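Local coordinates for putative hydrolase (PDB 3LHO), which probably acts as an iron-dependent dioxygenase of the 2-oxoadipate dioxygenase/decarboxylase family, at residues 157-162 with 216-221; 138-143 with 225-230; 11-16 with 42-47. All coordinates share one frame; numbering follows the deposited sequence.

Contact 1: residues 157-162 with 216-221; sequences AALGYR and DKVVVN. With PEG (di(hydroxyethyl)ether), chain J.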
# COMPACT_ATOMS: atom_id res chain seq x y z
N ALA A 157 -12.77 2.21 3.12
CA ALA A 157 -14.02 1.92 3.85
C ALA A 157 -14.20 0.42 4.08
O ALA A 157 -14.63 -0.02 5.19
CB ALA A 157 -15.23 2.54 3.10
N ALA A 158 -13.87 -0.40 3.07
CA ALA A 158 -14.07 -1.88 3.17
C ALA A 158 -13.04 -2.59 4.05
O ALA A 158 -13.38 -3.55 4.76
CB ALA A 158 -14.12 -2.55 1.77
N LEU A 159 -11.79 -2.17 3.98
CA LEU A 159 -10.69 -2.96 4.62
C LEU A 159 -9.98 -2.27 5.79
O LEU A 159 -9.33 -2.93 6.63
CB LEU A 159 -9.69 -3.38 3.53
CG LEU A 159 -10.26 -4.48 2.60
CD1 LEU A 159 -9.42 -4.59 1.38
CD2 LEU A 159 -10.37 -5.83 3.31
N GLY A 160 -10.14 -0.96 5.88
CA GLY A 160 -9.58 -0.17 6.96
C GLY A 160 -8.07 0.01 6.88
O GLY A 160 -7.49 0.24 5.80
N TYR A 161 -7.45 -0.01 8.05
CA TYR A 161 -6.04 0.31 8.21
C TYR A 161 -5.21 -0.95 8.16
O TYR A 161 -5.08 -1.67 9.15
CB TYR A 161 -5.80 1.15 9.49
CG TYR A 161 -6.35 2.53 9.27
CD1 TYR A 161 -5.74 3.39 8.40
CD2 TYR A 161 -7.59 2.91 9.81
CE1 TYR A 161 -6.25 4.60 8.14
CE2 TYR A 161 -8.14 4.16 9.49
CZ TYR A 161 -7.47 4.98 8.69
OH TYR A 161 -8.03 6.20 8.37
N ARG A 162 -4.70 -1.24 6.98
CA ARG A 162 -3.91 -2.44 6.67
C ARG A 162 -3.04 -2.09 5.47
O ARG A 162 -3.33 -1.11 4.76
CB ARG A 162 -4.80 -3.66 6.33
CG ARG A 162 -5.94 -3.92 7.25
CD ARG A 162 -6.82 -5.06 6.80
NE ARG A 162 -6.19 -6.37 6.98
CZ ARG A 162 -6.81 -7.54 6.86
NH1 ARG A 162 -8.11 -7.62 6.58
NH2 ARG A 162 -6.12 -8.67 7.00
N ASP A 216 -5.82 -10.45 -5.01
CA ASP A 216 -6.54 -11.56 -4.45
C ASP A 216 -7.96 -11.08 -4.05
O ASP A 216 -8.30 -9.92 -4.28
CB ASP A 216 -5.79 -12.13 -3.24
CG ASP A 216 -4.51 -12.88 -3.65
OD1 ASP A 216 -4.55 -13.68 -4.59
OD2 ASP A 216 -3.48 -12.67 -3.00
N LYS A 217 -8.73 -11.96 -3.44
CA LYS A 217 -10.12 -11.64 -3.09
C LYS A 217 -10.30 -11.88 -1.61
O LYS A 217 -9.70 -12.82 -1.08
CB LYS A 217 -11.08 -12.54 -3.89
CG LYS A 217 -11.04 -12.29 -5.40
CD LYS A 217 -11.99 -13.23 -6.19
CE LYS A 217 -11.45 -14.65 -6.30
NZ LYS A 217 -12.04 -15.45 -7.42
N VAL A 218 -11.14 -11.08 -0.96
CA VAL A 218 -11.53 -11.34 0.43
C VAL A 218 -12.99 -11.06 0.62
O VAL A 218 -13.59 -10.35 -0.17
CB VAL A 218 -10.77 -10.46 1.44
CG1 VAL A 218 -9.31 -10.86 1.50
CG2 VAL A 218 -10.94 -8.96 1.12
N VAL A 219 -13.56 -11.62 1.68
CA VAL A 219 -14.95 -11.38 2.05
C VAL A 219 -14.97 -10.22 3.06
O VAL A 219 -14.22 -10.22 4.02
CB VAL A 219 -15.62 -12.65 2.67
CG1 VAL A 219 -17.03 -12.35 3.09
CG2 VAL A 219 -15.59 -13.82 1.71
N VAL A 220 -15.77 -9.20 2.78
CA VAL A 220 -15.99 -8.12 3.72
C VAL A 220 -17.36 -8.27 4.35
O VAL A 220 -18.37 -8.51 3.65
CB VAL A 220 -15.82 -6.76 2.98
CG1 VAL A 220 -16.38 -5.58 3.81
CG2 VAL A 220 -14.35 -6.59 2.68
N ASN A 221 -17.40 -8.16 5.67
CA ASN A 221 -18.63 -8.34 6.42
C ASN A 221 -19.32 -7.00 6.66
O ASN A 221 -19.15 -6.35 7.68
CB ASN A 221 -18.37 -9.10 7.72
CG ASN A 221 -17.69 -10.44 7.47
OD1 ASN A 221 -16.54 -10.63 7.85
ND2 ASN A 221 -18.36 -11.33 6.76
C1 PEG J . -8.00 -11.62 6.44
O1 PEG J . -8.16 -10.86 7.63
C2 PEG J . -9.17 -11.46 5.49
O2 PEG J . -9.59 -10.09 5.46
C3 PEG J . -10.77 -9.84 6.24
C4 PEG J . -11.66 -8.89 5.46
O4 PEG J . -12.90 -8.74 6.15
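The guanidinium of Arg162 meets a bound di(hydroxyethyl)ether, probably from the crystallisation liquor, at its edge: O1 of the ether lies near the guanidinium plane, C1 lies in it, and the far end of the same molecule reaches the strand of Val219. The setting is a helix end laid against a β-hairpin, with helix 151-159 over strand 217-222. Arg162 NH1 donates to PEG O2 over 3.1 Å, with an N-H...O angle of 155°. Its neighbour NH2 reaches PEG O1 at 3.1 Å, with an angle of 146°, while the NH1 to O1 approach of 3.4 Å is weak. Two nitrogens thus grip two oxygens of one ether molecule and limit how the guanidinium can turn. A bend at chi3 (73°) folds the arginine chain toward the ether, and NE forms a salt bridge with Asp16 of helix 6-20. An alanine here removes all these donors and would probably leave PEG O1 and O2 without their mates and the Asp16 carboxylate without this positive partner. At the other end PEG O4 donates a hydrogen bond to Val219 O, 2.9 Å away, so the ether bridges two segments with no direct hydrogen bond between them.

The direct contact is apolar. Where the helix ends, Gly160 takes a positive phi, and the last helical side chain, Leu159, slants across Val218. Its CD2 branch does the touching, 3.9 Å from Val218 CG2 and 4.1 Å from Val220 CG2, and it also rests beside PEG C4. Ala158 fills in alongside: its CB lies 4.1 Å from Val220 CG2, and the other methyl of that valine, CG1, stands 3.7 Å from Ala158 O.

Contact 2: residues 138-143 with 225-230; sequences VDKATY and GDVEIP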
# COMPACT_ATOMS: atom_id res chain seq x y z
N VAL A 138 -20.14 -0.59 8.43
CA VAL A 138 -20.45 0.02 7.15
C VAL A 138 -21.39 -0.90 6.38
O VAL A 138 -21.26 -2.14 6.45
CB VAL A 138 -19.14 0.34 6.39
CG1 VAL A 138 -18.22 -0.86 6.29
CG2 VAL A 138 -19.45 0.95 5.01
N ASP A 139 -22.34 -0.29 5.68
CA ASP A 139 -23.32 -1.07 4.89
C ASP A 139 -23.01 -1.02 3.39
O ASP A 139 -22.15 -0.24 2.94
CB ASP A 139 -24.79 -0.65 5.17
CG ASP A 139 -25.11 0.79 4.76
OD1 ASP A 139 -24.33 1.47 4.06
OD2 ASP A 139 -26.18 1.24 5.19
N LYS A 140 -23.72 -1.83 2.62
CA LYS A 140 -23.41 -2.00 1.20
C LYS A 140 -23.67 -0.73 0.43
O LYS A 140 -22.89 -0.39 -0.45
CB LYS A 140 -24.22 -3.17 0.60
CG LYS A 140 -23.82 -4.53 1.20
CD LYS A 140 -24.47 -5.72 0.47
CE LYS A 140 -25.89 -5.90 0.83
NZ LYS A 140 -26.51 -6.98 -0.03
N ALA A 141 -24.75 -0.01 0.77
CA ALA A 141 -25.12 1.21 0.04
C ALA A 141 -24.07 2.28 0.24
O ALA A 141 -23.78 3.07 -0.69
CB ALA A 141 -26.51 1.74 0.50
N THR A 142 -23.50 2.33 1.44
CA THR A 142 -22.40 3.28 1.75
C THR A 142 -21.15 2.95 0.94
O THR A 142 -20.57 3.83 0.30
CB THR A 142 -22.10 3.33 3.25
OG1 THR A 142 -23.25 3.82 3.94
CG2 THR A 142 -20.92 4.28 3.55
N TYR A 143 -20.76 1.67 0.94
CA TYR A 143 -19.69 1.20 0.10
C TYR A 143 -19.89 1.58 -1.35
O TYR A 143 -18.97 2.10 -1.97
CB TYR A 143 -19.53 -0.31 0.23
CG TYR A 143 -18.48 -0.87 -0.66
CD1 TYR A 143 -17.14 -0.69 -0.38
CD2 TYR A 143 -18.81 -1.64 -1.77
CE1 TYR A 143 -16.13 -1.24 -1.21
CE2 TYR A 143 -17.80 -2.18 -2.62
CZ TYR A 143 -16.46 -1.99 -2.31
OH TYR A 143 -15.46 -2.50 -3.13
N GLY A 225 -24.60 -7.58 4.66
CA GLY A 225 -24.15 -8.56 3.66
C GLY A 225 -22.68 -8.92 3.76
O GLY A 225 -21.88 -8.19 4.35
N ASP A 226 -22.37 -10.08 3.21
CA ASP A 226 -21.02 -10.61 3.10
C ASP A 226 -20.64 -10.59 1.63
O ASP A 226 -21.14 -11.36 0.82
CB ASP A 226 -20.98 -12.02 3.65
CG ASP A 226 -21.50 -12.09 5.06
OD1 ASP A 226 -20.91 -11.42 5.92
OD2 ASP A 226 -22.52 -12.76 5.28
N VAL A 227 -19.76 -9.67 1.29
CA VAL A 227 -19.43 -9.40 -0.09
C VAL A 227 -17.97 -9.72 -0.40
O VAL A 227 -17.04 -9.30 0.31
CB VAL A 227 -19.72 -7.94 -0.43
CG1 VAL A 227 -19.37 -7.69 -1.87
CG2 VAL A 227 -21.20 -7.59 -0.13
N GLU A 228 -17.76 -10.45 -1.49
CA GLU A 228 -16.41 -10.69 -1.98
C GLU A 228 -15.88 -9.54 -2.84
O GLU A 228 -16.49 -9.14 -3.82
CB GLU A 228 -16.42 -12.01 -2.75
CG GLU A 228 -15.11 -12.63 -2.93
CD GLU A 228 -15.25 -14.05 -3.46
OE1 GLU A 228 -15.68 -14.95 -2.71
OE2 GLU A 228 -15.00 -14.25 -4.65
N ILE A 229 -14.74 -8.97 -2.45
CA ILE A 229 -14.14 -7.89 -3.21
C ILE A 229 -12.64 -8.14 -3.40
O ILE A 229 -12.02 -8.91 -2.67
CB ILE A 229 -14.37 -6.48 -2.50
CG1 ILE A 229 -13.52 -6.34 -1.24
CG2 ILE A 229 -15.92 -6.24 -2.23
CD1 ILE A 229 -13.37 -4.90 -0.72
N PRO A 230 -12.04 -7.47 -4.38
CA PRO A 230 -10.59 -7.50 -4.45
C PRO A 230 -9.93 -6.94 -3.21
O PRO A 230 -10.37 -5.91 -2.65
CB PRO A 230 -10.27 -6.59 -5.65
CG PRO A 230 -11.56 -6.52 -6.43
CD PRO A 230 -12.61 -6.55 -5.39
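Lys140 and Gly225 mark the closest backbone approach, 7.0 Å between their CA atoms, where the first turn of helix 140-149 comes beside the start of strand 225-230. From there the side chains of Lys140 and Tyr143, one helical turn apart, reach successive inward positions of the strand. The aliphatic part of Lys140 passes by Gly225 and slants over Val227, with Lys140 CD 3.8 Å from Val227 CG2. Glycine suits this place, since a CB on Gly225 would fall only 2.9 Å from Lys140 CD. Tyr143 has CG anti to its own N (chi1 177°), which sends the phenol toward Ile229 from the opposing direction. The hydroxyl meets two branches of the isoleucine, with Tyr143 OH 3.9 Å from Ile229 CG2 and 4.0 Å from Ile229 CD1.

Asp139 supplies the N-cap of the helix. Its OD1 accepts from Thr142 N at 2.9 Å and from Thr142 OG1 at 2.6 Å, the two donors arriving on opposite faces of the carboxylate plane, which holds that group in place. Asp224, in the hairpin turn, accepts from Lys140 N. Beyond the two segments, the Tyr143 ring meets Phe222 of strand 217-222 and touches Ala154 and Ala158, so the phenol fills the angle between helix 140-149, helix 151-159 and the hairpin.

Contact 3: residues 11-16 with 42-47; sequences AALWQD and IALRTF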
# COMPACT_ATOMS: atom_id res chain seq x y z
N ALA A 11 7.27 -7.04 10.10
CA ALA A 11 6.82 -8.41 10.32
C ALA A 11 5.31 -8.45 10.58
O ALA A 11 4.62 -9.25 10.00
CB ALA A 11 7.59 -9.12 11.49
N ALA A 12 4.83 -7.58 11.47
CA ALA A 12 3.44 -7.58 11.87
C ALA A 12 2.54 -7.09 10.73
O ALA A 12 1.44 -7.65 10.48
CB ALA A 12 3.25 -6.73 13.15
N LEU A 13 3.02 -6.09 9.99
CA LEU A 13 2.28 -5.61 8.85
C LEU A 13 2.14 -6.67 7.76
O LEU A 13 1.09 -6.82 7.13
CB LEU A 13 2.94 -4.34 8.27
CG LEU A 13 2.16 -3.48 7.28
CD1 LEU A 13 1.00 -2.66 7.95
CD2 LEU A 13 3.11 -2.53 6.53
N TRP A 14 3.23 -7.36 7.49
CA TRP A 14 3.25 -8.46 6.51
C TRP A 14 2.35 -9.62 6.93
O TRP A 14 1.61 -10.14 6.11
CB TRP A 14 4.69 -8.93 6.32
CG TRP A 14 4.85 -10.15 5.43
CD1 TRP A 14 5.05 -11.44 5.84
CD2 TRP A 14 4.86 -10.17 3.99
NE1 TRP A 14 5.16 -12.27 4.73
CE2 TRP A 14 5.05 -11.52 3.59
CE3 TRP A 14 4.73 -9.18 3.01
CZ2 TRP A 14 5.12 -11.90 2.25
CZ3 TRP A 14 4.80 -9.57 1.68
CH2 TRP A 14 4.99 -10.91 1.30
N GLN A 15 2.40 -10.00 8.19
CA GLN A 15 1.51 -11.11 8.65
C GLN A 15 0.03 -10.80 8.40
O GLN A 15 -0.75 -11.66 7.98
CB GLN A 15 1.73 -11.50 10.13
CG GLN A 15 3.02 -12.34 10.38
CD GLN A 15 3.16 -13.57 9.43
OE1 GLN A 15 2.17 -14.25 9.10
NE2 GLN A 15 4.39 -13.86 8.99
N ASP A 16 -0.34 -9.55 8.64
CA ASP A 16 -1.68 -9.08 8.39
C ASP A 16 -2.02 -9.01 6.91
O ASP A 16 -3.10 -9.45 6.50
CB ASP A 16 -1.94 -7.74 9.06
CG ASP A 16 -3.29 -7.23 8.73
OD1 ASP A 16 -4.26 -7.73 9.27
OD2 ASP A 16 -3.43 -6.38 7.83
N ILE A 42 6.36 -0.18 0.99
CA ILE A 42 4.97 -0.45 1.34
C ILE A 42 4.14 0.82 1.06
O ILE A 42 4.67 1.95 0.89
CB ILE A 42 4.78 -0.98 2.82
CG1 ILE A 42 5.23 0.08 3.84
CG2 ILE A 42 5.56 -2.28 3.04
CD1 ILE A 42 4.25 0.47 4.83
N ALA A 43 2.83 0.62 0.90
CA ALA A 43 1.90 1.73 0.64
C ALA A 43 0.77 1.65 1.64
O ALA A 43 0.17 0.56 1.80
CB ALA A 43 1.34 1.64 -0.79
N LEU A 44 0.46 2.78 2.27
CA LEU A 44 -0.67 2.92 3.19
C LEU A 44 -1.58 4.04 2.74
O LEU A 44 -1.13 4.94 2.02
CB LEU A 44 -0.15 3.19 4.62
CG LEU A 44 0.86 2.23 5.23
CD1 LEU A 44 1.36 2.83 6.58
CD2 LEU A 44 0.26 0.83 5.48
N ARG A 45 -2.84 4.00 3.16
CA ARG A 45 -3.86 4.95 2.69
C ARG A 45 -4.64 5.50 3.87
O ARG A 45 -4.81 4.81 4.84
CB ARG A 45 -4.86 4.21 1.84
CG ARG A 45 -4.26 3.65 0.55
CD ARG A 45 -5.32 2.97 -0.24
NE ARG A 45 -4.88 2.75 -1.60
CZ ARG A 45 -5.62 2.29 -2.60
NH1 ARG A 45 -6.88 1.96 -2.41
NH2 ARG A 45 -5.08 2.17 -3.82
N THR A 46 -5.17 6.70 3.75
CA THR A 46 -6.06 7.23 4.80
C THR A 46 -6.82 8.41 4.22
O THR A 46 -6.78 8.62 2.98
CB THR A 46 -5.30 7.64 6.08
OG1 THR A 46 -6.23 7.88 7.15
CG2 THR A 46 -4.43 8.86 5.84
N PHE A 47 -7.58 9.12 5.06
CA PHE A 47 -8.27 10.37 4.67
C PHE A 47 -7.65 11.57 5.35
O PHE A 47 -7.06 11.43 6.41
CB PHE A 47 -9.74 10.29 5.08
CG PHE A 47 -10.47 9.11 4.52
CD1 PHE A 47 -10.86 9.07 3.22
CD2 PHE A 47 -10.78 8.03 5.33
CE1 PHE A 47 -11.55 7.99 2.70
CE2 PHE A 47 -11.46 6.95 4.82
CZ PHE A 47 -11.83 6.93 3.50
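Leu13 carries its CG anti to the backbone N (chi1 -166°), which extends the side chain from helix 6-20 toward strand 39-47, while Ile42 answers with CG1 set between its backbone N and carbonyl carbon (chi1 63°). The two side chains reach toward each other tip to tip, Leu13 CD2 standing 3.6 Å from Ile42 CD1. This is a helix packed on a mixed β-sheet, in a protein whose family belongs to the glyoxalase clan, and within these two segments three side chains make the contact. The backbones stay well apart, with 9.5 Å between the CA atoms of Leu13 and Ile42, and the branched tips fill the space between them. Strand alternation selects the partners: Ile42 and Leu44 serve the contact, whereas Ala43 between them points away.

The buried apolar patch continues past both segments: Phe166, on the neighbouring antiparallel strand 165-169, touches Leu13 and Ile42 alike and meets the ring of Trp14 in a T-shaped (edge-to-face) pair, and Phe61 of helix 54-62 leans on Ile42 and Leu44. The metal site lies close by, for His41, just before Ile42, binds the nickel ion together with His165 and Glu235, about 8 Å from the Ile42 side chain, where the nickel seen here probably stands in for the iron(II) of the active enzyme. The contact thus packs the helix beside a strand that supplies a metal ligand. At the other branch of the leucine the fit is slacker, with Leu13 CD1 4.3 Å from Leu44 CD2.

From the N terminus, contact 3 closes first, bringing strand 39-47 of the seven-stranded sheet back under helix 6-20. It is complete before the other two begin. Contact 2 then opens at 138-143, and contact 1 opens at 157-162 and closes at 216-221, so contact 1 is nested within the longer loop that contact 2 shuts at 225-230. Together these two set consecutive helices, 140-149 and 151-159, on the two strands of one hairpin, and they meet where Ala158 packs on Ile229. Contact 1 also joins contact 3, through the hydrogen bond of Tyr161 OH with Thr46 OG1 and the Arg162-Asp16 salt bridge, linking the end of helix 151-159 to the main sheet and to helix 6-20.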